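Local coordinates for putative nitrate transport protein (Thermoplasma volcanium, PDB 3MST) that is of unconfirmed function but probably binds a small solute, possibly nitrate, between two lobes as part of a transport system, at residues 30-35 with 191-196; 34-39 with 179-184; 101-106 with 231-236; 229-232 with 237-240. All blocks are in the same frame, centred on the assembly; numbering follows the deposited sequence.

Contact 1 (30-35 with 191-196); sequences VSFPLL and EIISKK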
loop_
_atom_site.group_PDB
_atom_site.type_symbol
_atom_site.label_atom_id
_atom_site.label_comp_id
_atom_site.label_asym_id
_atom_site.label_seq_id
_atom_site.Cartn_x
_atom_site.Cartn_y
_atom_site.Cartn_z
ATOM N N VAL A 30 3.118 1.008 -2.732
ATOM C CA VAL A 30 4.226 1.069 -1.773
ATOM C C VAL A 30 5.584 1.024 -2.468
ATOM O O VAL A 30 6.544 1.566 -1.963
ATOM C CB VAL A 30 4.142 -0.050 -0.696
ATOM C CG1 VAL A 30 4.447 -1.445 -1.311
ATOM C CG2 VAL A 30 5.093 0.236 0.470
ATOM N N SER A 31 5.670 0.372 -3.639
ATOM C CA SER A 31 6.927 0.290 -4.375
ATOM C C SER A 31 7.325 1.532 -5.144
ATOM O O SER A 31 8.490 1.647 -5.533
ATOM C CB SER A 31 6.878 -0.868 -5.366
ATOM O OG SER A 31 6.011 -0.618 -6.454
ATOM N N PHE A 32 6.377 2.427 -5.408
ATOM C CA PHE A 32 6.593 3.416 -6.449
ATOM C C PHE A 32 7.773 4.339 -6.152
ATOM O O PHE A 32 8.518 4.653 -7.095
ATOM C CB PHE A 32 5.334 4.204 -6.733
ATOM C CG PHE A 32 4.181 3.375 -7.320
ATOM C CD1 PHE A 32 4.328 2.048 -7.696
ATOM C CD2 PHE A 32 2.968 4.004 -7.455
ATOM C CE1 PHE A 32 3.209 1.356 -8.232
ATOM C CE2 PHE A 32 1.854 3.355 -7.968
ATOM C CZ PHE A 32 1.979 2.024 -8.341
ATOM N N PRO A 33 7.991 4.791 -4.906
ATOM C CA PRO A 33 9.135 5.660 -4.654
ATOM C C PRO A 33 10.461 4.998 -4.979
ATOM O O PRO A 33 11.415 5.729 -5.373
ATOM C CB PRO A 33 9.002 6.004 -3.162
ATOM C CG PRO A 33 7.488 5.966 -2.948
ATOM C CD PRO A 33 7.123 4.708 -3.729
ATOM N N LEU A 34 10.590 3.681 -4.848
ATOM C CA LEU A 34 11.855 3.006 -5.197
ATOM C C LEU A 34 11.914 2.698 -6.691
ATOM O O LEU A 34 13.009 2.764 -7.286
ATOM C CB LEU A 34 12.083 1.765 -4.343
ATOM C CG LEU A 34 12.224 2.129 -2.842
ATOM C CD1 LEU A 34 12.415 0.830 -1.996
ATOM C CD2 LEU A 34 13.346 3.144 -2.561
ATOM N N LEU A 35 10.782 2.450 -7.366
ATOM C CA LEU A 35 10.788 2.226 -8.800
ATOM C C LEU A 35 11.326 3.425 -9.518
ATOM O O LEU A 35 12.081 3.288 -10.472
ATOM C CB LEU A 35 9.387 1.928 -9.367
ATOM C CG LEU A 35 8.734 0.615 -8.924
ATOM C CD1 LEU A 35 7.412 0.459 -9.645
ATOM C CD2 LEU A 35 9.624 -0.633 -9.214
ATOM N N GLU A 191 5.226 7.572 -16.185
ATOM C CA GLU A 191 5.728 6.710 -17.245
ATOM C C GLU A 191 6.603 5.589 -16.709
ATOM O O GLU A 191 6.489 4.451 -17.157
ATOM C CB GLU A 191 6.520 7.520 -18.275
ATOM C CG GLU A 191 5.831 8.752 -18.794
ATOM C CD GLU A 191 6.619 9.434 -19.893
ATOM O OE1 GLU A 191 7.756 8.967 -20.220
ATOM O OE2 GLU A 191 6.099 10.445 -20.416
ATOM N N ILE A 192 7.469 5.898 -15.729
ATOM C CA ILE A 192 8.318 4.875 -15.149
ATOM C C ILE A 192 7.491 3.802 -14.447
ATOM O O ILE A 192 7.721 2.614 -14.609
ATOM C CB ILE A 192 9.373 5.479 -14.167
ATOM C CG1 ILE A 192 10.384 6.367 -14.917
ATOM C CG2 ILE A 192 10.083 4.344 -13.464
ATOM C CD1 ILE A 192 10.980 7.449 -13.963
ATOM N N ILE A 193 6.545 4.227 -13.623
ATOM C CA ILE A 193 5.697 3.297 -12.862
ATOM C C ILE A 193 4.881 2.425 -13.790
ATOM O O ILE A 193 4.790 1.205 -13.622
ATOM C CB ILE A 193 4.793 4.080 -11.884
ATOM C CG1 ILE A 193 5.640 4.685 -10.746
ATOM C CG2 ILE A 193 3.702 3.162 -11.307
ATOM C CD1 ILE A 193 4.995 5.849 -10.059
ATOM N N SER A 194 4.313 3.044 -14.821
ATOM C CA SER A 194 3.534 2.297 -15.810
ATOM C C SER A 194 4.401 1.236 -16.513
ATOM O O SER A 194 4.017 0.060 -16.600
ATOM C CB SER A 194 2.837 3.260 -16.794
ATOM O OG SER A 194 3.729 4.109 -17.491
ATOM N N LYS A 195 5.608 1.621 -16.947
ATOM C CA LYS A 195 6.509 0.670 -17.610
ATOM C C LYS A 195 6.994 -0.466 -16.726
ATOM O O LYS A 195 7.031 -1.639 -17.129
ATOM C CB LYS A 195 7.696 1.404 -18.225
ATOM C CG LYS A 195 7.315 2.242 -19.449
ATOM C CD LYS A 195 8.524 3.010 -20.020
ATOM C CE LYS A 195 8.119 3.651 -21.343
ATOM N NZ LYS A 195 9.221 4.426 -22.003
ATOM N N LYS A 196 7.382 -0.136 -15.492
ATOM C CA LYS A 196 7.972 -1.127 -14.611
ATOM C C LYS A 196 6.935 -2.023 -13.891
ATOM O O LYS A 196 7.221 -3.163 -13.557
ATOM C CB LYS A 196 8.887 -0.432 -13.590
ATOM C CG LYS A 196 10.092 0.186 -14.216
ATOM C CD LYS A 196 11.019 0.764 -13.158
ATOM C CE LYS A 196 12.297 1.317 -13.768
ATOM N NZ LYS A 196 13.277 1.735 -12.704
#

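Contact 2 (34-39 with 179-184); sequences LLVIEE and IDFIKN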
loop_
_atom_site.group_PDB
_atom_site.type_symbol
_atom_site.label_atom_id
_atom_site.label_comp_id
_atom_site.label_asym_id
_atom_site.label_seq_id
_atom_site.Cartn_x
_atom_site.Cartn_y
_atom_site.Cartn_z
ATOM N N LEU A 34 10.590 3.681 -4.848
ATOM C CA LEU A 34 11.855 3.006 -5.197
ATOM C C LEU A 34 11.914 2.698 -6.691
ATOM O O LEU A 34 13.009 2.764 -7.286
ATOM C CB LEU A 34 12.083 1.765 -4.343
ATOM C CG LEU A 34 12.224 2.129 -2.842
ATOM C CD1 LEU A 34 12.415 0.830 -1.996
ATOM C CD2 LEU A 34 13.346 3.144 -2.561
ATOM N N LEU A 35 10.782 2.450 -7.366
ATOM C CA LEU A 35 10.788 2.226 -8.800
ATOM C C LEU A 35 11.326 3.425 -9.518
ATOM O O LEU A 35 12.081 3.288 -10.472
ATOM C CB LEU A 35 9.387 1.928 -9.367
ATOM C CG LEU A 35 8.734 0.615 -8.924
ATOM C CD1 LEU A 35 7.412 0.459 -9.645
ATOM C CD2 LEU A 35 9.624 -0.633 -9.214
ATOM N N VAL A 36 10.914 4.604 -9.110
ATOM C CA VAL A 36 11.197 5.793 -9.921
ATOM C C VAL A 36 12.666 6.155 -9.910
ATOM O O VAL A 36 13.140 6.780 -10.872
ATOM C CB VAL A 36 10.316 6.998 -9.571
ATOM C CG1 VAL A 36 8.855 6.686 -9.926
ATOM C CG2 VAL A 36 10.446 7.488 -8.103
ATOM N N ILE A 37 13.379 5.830 -8.832
ATOM C CA ILE A 37 14.823 6.131 -8.728
ATOM C C ILE A 37 15.661 4.852 -8.637
ATOM O O ILE A 37 16.805 4.875 -8.155
ATOM C CB ILE A 37 15.135 7.095 -7.576
ATOM C CG1 ILE A 37 14.681 6.524 -6.220
ATOM C CG2 ILE A 37 14.578 8.491 -7.872
ATOM C CD1 ILE A 37 15.294 7.276 -5.046
ATOM N N GLU A 38 15.136 3.737 -9.152
ATOM C CA GLU A 38 15.809 2.439 -9.053
ATOM C C GLU A 38 17.308 2.499 -9.421
ATOM O O GLU A 38 18.154 1.906 -8.770
ATOM C CB GLU A 38 15.097 1.398 -9.917
ATOM C CG GLU A 38 15.747 0.055 -9.907
ATOM C CD GLU A 38 15.074 -0.998 -10.783
ATOM O OE1 GLU A 38 14.171 -0.621 -11.564
ATOM O OE2 GLU A 38 15.526 -2.154 -10.701
ATOM N N GLU A 39 17.561 3.161 -10.546
ATOM C CA GLU A 39 18.863 3.227 -11.148
ATOM C C GLU A 39 19.875 4.025 -10.332
ATOM O O GLU A 39 21.057 4.009 -10.675
ATOM C CB GLU A 39 18.754 3.812 -12.542
ATOM C CG GLU A 39 17.922 2.965 -13.523
ATOM C CD GLU A 39 16.416 3.086 -13.327
ATOM O OE1 GLU A 39 15.922 4.041 -12.660
ATOM O OE2 GLU A 39 15.670 2.240 -13.910
ATOM N N ILE A 179 10.029 9.655 -2.942
ATOM C CA ILE A 179 8.816 10.440 -2.703
ATOM C C ILE A 179 8.999 11.862 -3.283
ATOM O O ILE A 179 8.122 12.364 -3.964
ATOM C CB ILE A 179 8.486 10.465 -1.212
ATOM C CG1 ILE A 179 8.014 9.108 -0.718
ATOM C CG2 ILE A 179 7.415 11.528 -0.927
ATOM C CD1 ILE A 179 7.764 9.068 0.782
ATOM N N ASP A 180 10.171 12.450 -3.067
ATOM C CA ASP A 180 10.477 13.774 -3.588
ATOM C C ASP A 180 10.479 13.748 -5.123
ATOM O O ASP A 180 9.937 14.645 -5.782
ATOM C CB ASP A 180 11.837 14.277 -3.064
ATOM C CG ASP A 180 11.822 14.650 -1.578
ATOM O OD1 ASP A 180 10.740 14.824 -0.993
ATOM O OD2 ASP A 180 12.930 14.800 -0.995
ATOM N N PHE A 181 11.053 12.700 -5.708
ATOM C CA PHE A 181 11.041 12.569 -7.158
ATOM C C PHE A 181 9.602 12.591 -7.693
ATOM O O PHE A 181 9.287 13.307 -8.637
ATOM C CB PHE A 181 11.773 11.324 -7.633
ATOM C CG PHE A 181 11.827 11.188 -9.133
ATOM C CD1 PHE A 181 10.777 10.659 -9.819
ATOM C CD2 PHE A 181 12.922 11.624 -9.845
ATOM C CE1 PHE A 181 10.788 10.526 -11.207
ATOM C CE2 PHE A 181 12.950 11.498 -11.218
ATOM C CZ PHE A 181 11.868 10.957 -11.905
ATOM N N ILE A 182 8.715 11.812 -7.104
ATOM C CA ILE A 182 7.345 11.728 -7.589
ATOM C C ILE A 182 6.707 13.112 -7.480
ATOM O O ILE A 182 6.094 13.550 -8.440
ATOM C CB ILE A 182 6.521 10.637 -6.825
ATOM C CG1 ILE A 182 7.059 9.249 -7.132
ATOM C CG2 ILE A 182 4.979 10.799 -7.116
ATOM C CD1 ILE A 182 6.456 8.185 -6.193
ATOM N N LYS A 183 6.817 13.751 -6.320
ATOM C CA LYS A 183 6.180 15.047 -6.097
ATOM C C LYS A 183 6.581 16.075 -7.151
ATOM O O LYS A 183 5.741 16.870 -7.569
ATOM C CB LYS A 183 6.510 15.561 -4.697
ATOM C CG LYS A 183 5.877 16.902 -4.339
ATOM C CD LYS A 183 6.061 17.205 -2.851
ATOM N N ASN A 184 7.847 16.038 -7.576
ATOM C CA ASN A 184 8.428 16.992 -8.511
ATOM C C ASN A 184 8.396 16.599 -9.989
ATOM O O ASN A 184 8.732 17.433 -10.864
ATOM C CB ASN A 184 9.861 17.300 -8.048
ATOM C CG ASN A 184 9.874 18.082 -6.743
ATOM O OD1 ASN A 184 9.306 19.167 -6.667
ATOM N ND2 ASN A 184 10.534 17.556 -5.725
#

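Contact 3 (101-106 with 231-236); sequences ADFNAR and SRVVPE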
loop_
_atom_site.group_PDB
_atom_site.type_symbol
_atom_site.label_atom_id
_atom_site.label_comp_id
_atom_site.label_asym_id
_atom_site.label_seq_id
_atom_site.Cartn_x
_atom_site.Cartn_y
_atom_site.Cartn_z
ATOM N N ALA A 101 -7.578 -4.001 -0.290
ATOM C CA ALA A 101 -8.910 -3.414 -0.464
ATOM C C ALA A 101 -9.937 -4.184 0.388
ATOM O O ALA A 101 -10.759 -3.575 1.079
ATOM C CB ALA A 101 -9.323 -3.434 -1.944
ATOM N N ASP A 102 -9.942 -5.519 0.252
ATOM C CA ASP A 102 -10.820 -6.349 1.066
ATOM C C ASP A 102 -10.637 -6.119 2.555
ATOM O O ASP A 102 -11.622 -5.971 3.279
ATOM C CB ASP A 102 -10.551 -7.807 0.745
ATOM C CG ASP A 102 -11.355 -8.793 1.590
ATOM O OD1 ASP A 102 -12.585 -8.593 1.695
ATOM O OD2 ASP A 102 -10.711 -9.748 2.130
ATOM N N PHE A 103 -9.395 -6.090 3.027
ATOM C CA PHE A 103 -9.179 -5.940 4.441
ATOM C C PHE A 103 -9.677 -4.550 4.881
ATOM O O PHE A 103 -10.304 -4.408 5.949
ATOM C CB PHE A 103 -7.724 -6.165 4.808
ATOM C CG PHE A 103 -7.311 -7.584 4.674
ATOM C CD1 PHE A 103 -8.058 -8.612 5.268
ATOM C CD2 PHE A 103 -6.152 -7.925 3.996
ATOM C CE1 PHE A 103 -7.646 -9.965 5.138
ATOM C CE2 PHE A 103 -5.716 -9.255 3.907
ATOM C CZ PHE A 103 -6.461 -10.266 4.459
ATOM N N ASN A 104 -9.398 -3.515 4.101
ATOM C CA ASN A 104 -9.907 -2.181 4.393
ATOM C C ASN A 104 -11.437 -2.152 4.429
ATOM O O ASN A 104 -12.060 -1.507 5.279
ATOM C CB ASN A 104 -9.358 -1.112 3.413
ATOM C CG ASN A 104 -7.962 -0.727 3.714
ATOM O OD1 ASN A 104 -7.543 -0.769 4.869
ATOM N ND2 ASN A 104 -7.246 -0.228 2.683
ATOM N N ALA A 105 -12.057 -2.816 3.452
ATOM C CA ALA A 105 -13.527 -2.868 3.401
ATOM C C ALA A 105 -14.094 -3.520 4.650
ATOM O O ALA A 105 -15.106 -3.090 5.193
ATOM C CB ALA A 105 -14.026 -3.608 2.150
ATOM N N ARG A 106 -13.464 -4.608 5.078
ATOM C CA ARG A 106 -13.901 -5.302 6.312
ATOM C C ARG A 106 -13.731 -4.455 7.552
ATOM O O ARG A 106 -14.586 -4.496 8.448
ATOM C CB ARG A 106 -13.178 -6.627 6.477
ATOM C CG ARG A 106 -13.622 -7.673 5.439
ATOM C CD ARG A 106 -12.833 -8.958 5.509
ATOM N NE ARG A 106 -12.913 -9.513 6.887
ATOM C CZ ARG A 106 -12.050 -10.359 7.479
ATOM N NH1 ARG A 106 -10.984 -10.858 6.861
ATOM N NH2 ARG A 106 -12.253 -10.700 8.756
ATOM N N SER A 231 -4.872 -6.318 12.716
ATOM C CA SER A 231 -5.081 -7.630 13.315
ATOM C C SER A 231 -6.555 -7.988 13.476
ATOM O O SER A 231 -6.873 -9.170 13.645
ATOM C CB SER A 231 -4.383 -7.744 14.668
ATOM O OG SER A 231 -2.990 -7.753 14.514
ATOM N N ARG A 232 -7.443 -6.993 13.414
ATOM C CA ARG A 232 -8.888 -7.285 13.429
ATOM C C ARG A 232 -9.268 -8.231 12.315
ATOM O O ARG A 232 -10.201 -9.031 12.452
ATOM C CB ARG A 232 -9.743 -6.022 13.290
ATOM C CG ARG A 232 -9.650 -5.055 14.408
ATOM C CD ARG A 232 -10.441 -3.831 14.114
ATOM N NE ARG A 232 -10.366 -2.899 15.208
ATOM C CZ ARG A 232 -10.969 -1.714 15.243
ATOM N NH1 ARG A 232 -11.765 -1.309 14.264
ATOM N NH2 ARG A 232 -10.794 -0.942 16.306
ATOM N N VAL A 233 -8.556 -8.149 11.206
ATOM C CA VAL A 233 -8.866 -8.918 9.998
ATOM C C VAL A 233 -7.747 -9.896 9.529
ATOM O O VAL A 233 -8.047 -10.787 8.740
ATOM C CB VAL A 233 -9.320 -7.996 8.839
ATOM C CG1 VAL A 233 -10.591 -7.274 9.247
ATOM C CG2 VAL A 233 -8.212 -7.001 8.443
ATOM N N VAL A 234 -6.505 -9.727 10.032
ATOM C CA VAL A 234 -5.360 -10.600 9.802
ATOM C C VAL A 234 -4.749 -10.909 11.202
ATOM O O VAL A 234 -3.816 -10.265 11.663
ATOM C CB VAL A 234 -4.301 -9.935 8.896
ATOM C CG1 VAL A 234 -3.135 -10.902 8.689
ATOM C CG2 VAL A 234 -4.936 -9.602 7.544
ATOM N N PRO A 235 -5.327 -11.881 11.918
ATOM C CA PRO A 235 -4.938 -12.074 13.315
ATOM C C PRO A 235 -3.457 -12.401 13.526
ATOM O O PRO A 235 -2.885 -12.019 14.580
ATOM C CB PRO A 235 -5.844 -13.225 13.769
ATOM C CG PRO A 235 -6.981 -13.233 12.880
ATOM C CD PRO A 235 -6.561 -12.615 11.579
ATOM N N GLU A 236 -2.870 -13.075 12.532
ATOM C CA GLU A 236 -1.450 -13.422 12.512
ATOM C C GLU A 236 -0.518 -12.204 12.669
ATOM O O GLU A 236 0.657 -12.352 13.025
ATOM C CB GLU A 236 -1.129 -14.175 11.201
ATOM C CG GLU A 236 -1.945 -15.462 10.969
ATOM C CD GLU A 236 -3.300 -15.233 10.275
ATOM O OE1 GLU A 236 -3.787 -14.083 10.119
ATOM O OE2 GLU A 236 -3.896 -16.248 9.873
HETATM O O HOH W 1 -10.385 -12.730 9.565
#

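Contact 4 (229-232 with 237-240); sequences LYSR and LNDI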
loop_
_atom_site.group_PDB
_atom_site.type_symbol
_atom_site.label_atom_id
_atom_site.label_comp_id
_atom_site.label_asym_id
_atom_site.label_seq_id
_atom_site.Cartn_x
_atom_site.Cartn_y
_atom_site.Cartn_z
ATOM N N LEU A 229 -4.864 -2.391 14.539
ATOM C CA LEU A 229 -6.022 -2.211 13.667
ATOM C C LEU A 229 -6.201 -3.343 12.690
ATOM O O LEU A 229 -7.285 -3.958 12.607
ATOM C CB LEU A 229 -5.931 -0.869 12.915
ATOM C CG LEU A 229 -7.061 -0.576 11.920
ATOM C CD1 LEU A 229 -8.420 -0.440 12.656
ATOM C CD2 LEU A 229 -6.714 0.685 11.096
ATOM N N TYR A 230 -5.144 -3.657 11.951
ATOM C CA TYR A 230 -5.237 -4.672 10.931
ATOM C C TYR A 230 -5.292 -6.096 11.475
ATOM O O TYR A 230 -5.782 -6.968 10.798
ATOM C CB TYR A 230 -4.168 -4.467 9.850
ATOM C CG TYR A 230 -4.493 -3.293 8.943
ATOM C CD1 TYR A 230 -5.411 -3.446 7.903
ATOM C CD2 TYR A 230 -3.920 -2.065 9.110
ATOM C CE1 TYR A 230 -5.747 -2.379 7.088
ATOM C CE2 TYR A 230 -4.264 -0.957 8.292
ATOM C CZ TYR A 230 -5.185 -1.133 7.268
ATOM O OH TYR A 230 -5.494 -0.093 6.431
ATOM N N SER A 231 -4.872 -6.318 12.716
ATOM C CA SER A 231 -5.081 -7.630 13.315
ATOM C C SER A 231 -6.555 -7.988 13.476
ATOM O O SER A 231 -6.873 -9.170 13.645
ATOM C CB SER A 231 -4.383 -7.744 14.668
ATOM O OG SER A 231 -2.990 -7.753 14.514
ATOM N N ARG A 232 -7.443 -6.993 13.414
ATOM C CA ARG A 232 -8.888 -7.285 13.429
ATOM C C ARG A 232 -9.268 -8.231 12.315
ATOM O O ARG A 232 -10.201 -9.031 12.452
ATOM C CB ARG A 232 -9.743 -6.022 13.290
ATOM C CG ARG A 232 -9.650 -5.055 14.408
ATOM C CD ARG A 232 -10.441 -3.831 14.114
ATOM N NE ARG A 232 -10.366 -2.899 15.208
ATOM C CZ ARG A 232 -10.969 -1.714 15.243
ATOM N NH1 ARG A 232 -11.765 -1.309 14.264
ATOM N NH2 ARG A 232 -10.794 -0.942 16.306
ATOM N N LEU A 237 -1.043 -11.007 12.412
ATOM C CA LEU A 237 -0.288 -9.777 12.547
ATOM C C LEU A 237 0.226 -9.506 13.946
ATOM O O LEU A 237 1.219 -8.823 14.095
ATOM C CB LEU A 237 -1.084 -8.545 12.133
ATOM C CG LEU A 237 -0.645 -7.921 10.873
ATOM C CD1 LEU A 237 -1.617 -6.774 10.579
ATOM C CD2 LEU A 237 0.823 -7.494 10.752
ATOM N N ASN A 238 -0.511 -9.967 14.952
ATOM C CA ASN A 238 -0.169 -9.667 16.328
ATOM C C ASN A 238 1.163 -10.247 16.708
ATOM O O ASN A 238 1.782 -9.806 17.702
ATOM C CB ASN A 238 -1.217 -10.207 17.297
ATOM C CG ASN A 238 -2.419 -9.318 17.389
ATOM O OD1 ASN A 238 -3.549 -9.822 17.382
ATOM N ND2 ASN A 238 -2.201 -7.979 17.474
ATOM N N ASP A 239 1.582 -11.264 15.969
ATOM C CA ASP A 239 2.869 -11.905 16.201
ATOM C C ASP A 239 4.055 -11.274 15.463
ATOM O O ASP A 239 5.177 -11.746 15.574
ATOM C CB ASP A 239 2.755 -13.361 15.801
ATOM C CG ASP A 239 1.636 -14.067 16.528
ATOM O OD1 ASP A 239 1.481 -13.815 17.755
ATOM O OD2 ASP A 239 0.905 -14.846 15.858
ATOM N N ILE A 240 3.815 -10.209 14.725
ATOM C CA ILE A 240 4.905 -9.488 14.046
ATOM C C ILE A 240 5.432 -8.391 14.968
ATOM O O ILE A 240 4.701 -7.569 15.470
ATOM C CB ILE A 240 4.436 -8.941 12.671
ATOM C CG1 ILE A 240 4.078 -10.064 11.679
ATOM C CG2 ILE A 240 5.503 -8.031 12.051
ATOM C CD1 ILE A 240 5.269 -10.921 11.205
#

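Contact 1 (30-35 with 191-196)
F32 and I193 make the apolar half of this contact. The two side chains cross at about a right angle. I193 CG2 stands over the middle of one ring face, 3.6 Å from the centroid of the F32 ring and 11° off its normal, a CH-pi contact. I193 CG2 is anti to its backbone N, while CG1 turns the other way beside that N (chi1 -70°). CD1 therefore reaches the root of the ring, 3.7 Å from F32 CB. An alanine at F32 is likely to leave I193 CG2 without its ring and open a gap between the two helices, next to M205. The polar half is one hydrogen bond. The extended chain of K196 passes by L35, and NZ donates a hydrogen bond to L35 O at 3.0 Å. The bond lies in the carbonyl plane, with a C=O...N angle of 153°. E38 and E39 form salt bridges with the same ammonium, so three oxygens grip it. I192 CG2 also touches L35 O, at 3.7 Å. Helix 186-197 is thus joined to helix 32-36, the helix that links the neighbouring parallel strands 22-24 and 45-47 in a beta-alpha-beta crossover.

Contact 2 (34-39 with 179-184)
V36 meets F181 through CG2, which its chi1 of -66° puts between the backbone N and the carbonyl carbon. F181 has CG anti to its own N (chi1 -178°), and this brings the ring against V36. The contact ties helix 169-184 to the end of helix 32-36, the connection of a beta-alpha-beta crossover. No hydrogen bond crosses it; V36 O lies over one face of the F181 ring and the rest is apolar. V36 CG2 lies 3.6 Å from F181 CD1, and V36 CB is 3.7 Å from the same ring carbon. The two side chains meet at a slant, on the CD1 side of the ring. The same methyl also faces the next residue: V36 CG2 is 3.9 Å from I182 CG1, and these two side chains cross at about a right angle. One valine methyl therefore touches both a phenylalanine and the isoleucine that follows it. A189 of helix 186-197 touches both V36 and F181, so a third helix closes on the cluster. I37 comes in beside the ring's root, running past F181 in the opposite direction. Its CG2 lies 4.0 Å from F181 CB and 4.1 Å from F181 CG.

Contact 3 (101-106 with 231-236)
F103 packs against V233 and V234, joining helix 100-112 to the loop that follows helix 220-230. Helix 100-112 links the adjacent parallel strands 91-94 and 115-118, a beta-alpha-beta crossover. With CG beside the backbone N (chi1 -70°), the F103 ring lies against the loop. Its CB begins the contact, 3.8 Å from V233 CG2. CG meets the same methyl, and F103 CD1 comes nearer to V233 CG2, at 3.6 Å. Further out, CE1, CE2 and CZ all lie under V234 CG2, with F103 CZ at 3.5 Å from it. F103 CE1 is also 3.7 Å from V233 O. The V234 methyl stands over one face, displaced toward the rim and 16° off the normal, in a CH-pi contact. A serine in place of F103 would probably leave V234 CG2 without an aromatic face and the loop less firmly held to the helix. R106 bends at chi3 (56°) and lays its guanidinium over the other V233 methyl, with CG1 3.7 Å above the plane near its centre. NH1 of R106 also lies in plane at the edge of the F103 ring. A water at the guanidinium edge accepts from R106 NH2 at 2.9 Å and donates to V233 O at 3.1 Å.

Contact 4 (229-232 with 237-240)
N238 holds its side-chain amide over S231, whose CB and OG stand to one side of the amide plane and not in it. S231 is modelled in two conformers; its hydroxyl contacts here are those of one. S231 OG is 3.1 Å from N238 ND2, but the angle is poor and no hydrogen bond forms. The Y230 ring leads away from segment 237-240. L229 CD1 lies over one face of the R232 guanidinium, near its rim. The motif is a tight chain reversal: helix 220-230 ends, a short loop turns back, and the 3-10 segment 235-239 packs on the last residues of the helix. The CA atoms of S231 and L237 come within 5.3 Å. S231 keeps its hydroxyl beside the backbone N (chi1 -69°), from where OG bonds R227 O one turn earlier. That bond uses the hydroxyl proton; the oxygen lies against L237 and N238 without a hydrogen bond to either. R227 also reaches the far end of the reversal, with its NH1 bonded to I240 O. The chi1 of L237, -109°, lies well away from a staggered value, so its side chain is probably somewhat strained. L237 CD1 ends 3.5 Å from Y230 CB.

Overall arrangement
The contacts fall into two pairs on opposite sides of the chain's centre. Contacts 1 and 2 share L34 and L35, and their centres are 8 Å apart. K196 of contact 1 joins them, its NZ lying 2.7 Å from E39 OE2 and 2.8 Å from E38 OE1. Contacts 3 and 4 share S231 and R232, with centres 9 Å apart. N104 OD1 and Y230 OH lie 2.7 Å apart in a probable hydrogen bond. Both residues also hydrogen-bond an unidentified molecule, probably from the crystallisation liquor, though it may mark a pocket. Contacts 1 and 3 lie 26 Å apart, centre to centre. The two mixed sheets are consistent with the two-lobed fold of type II periplasmic binding proteins.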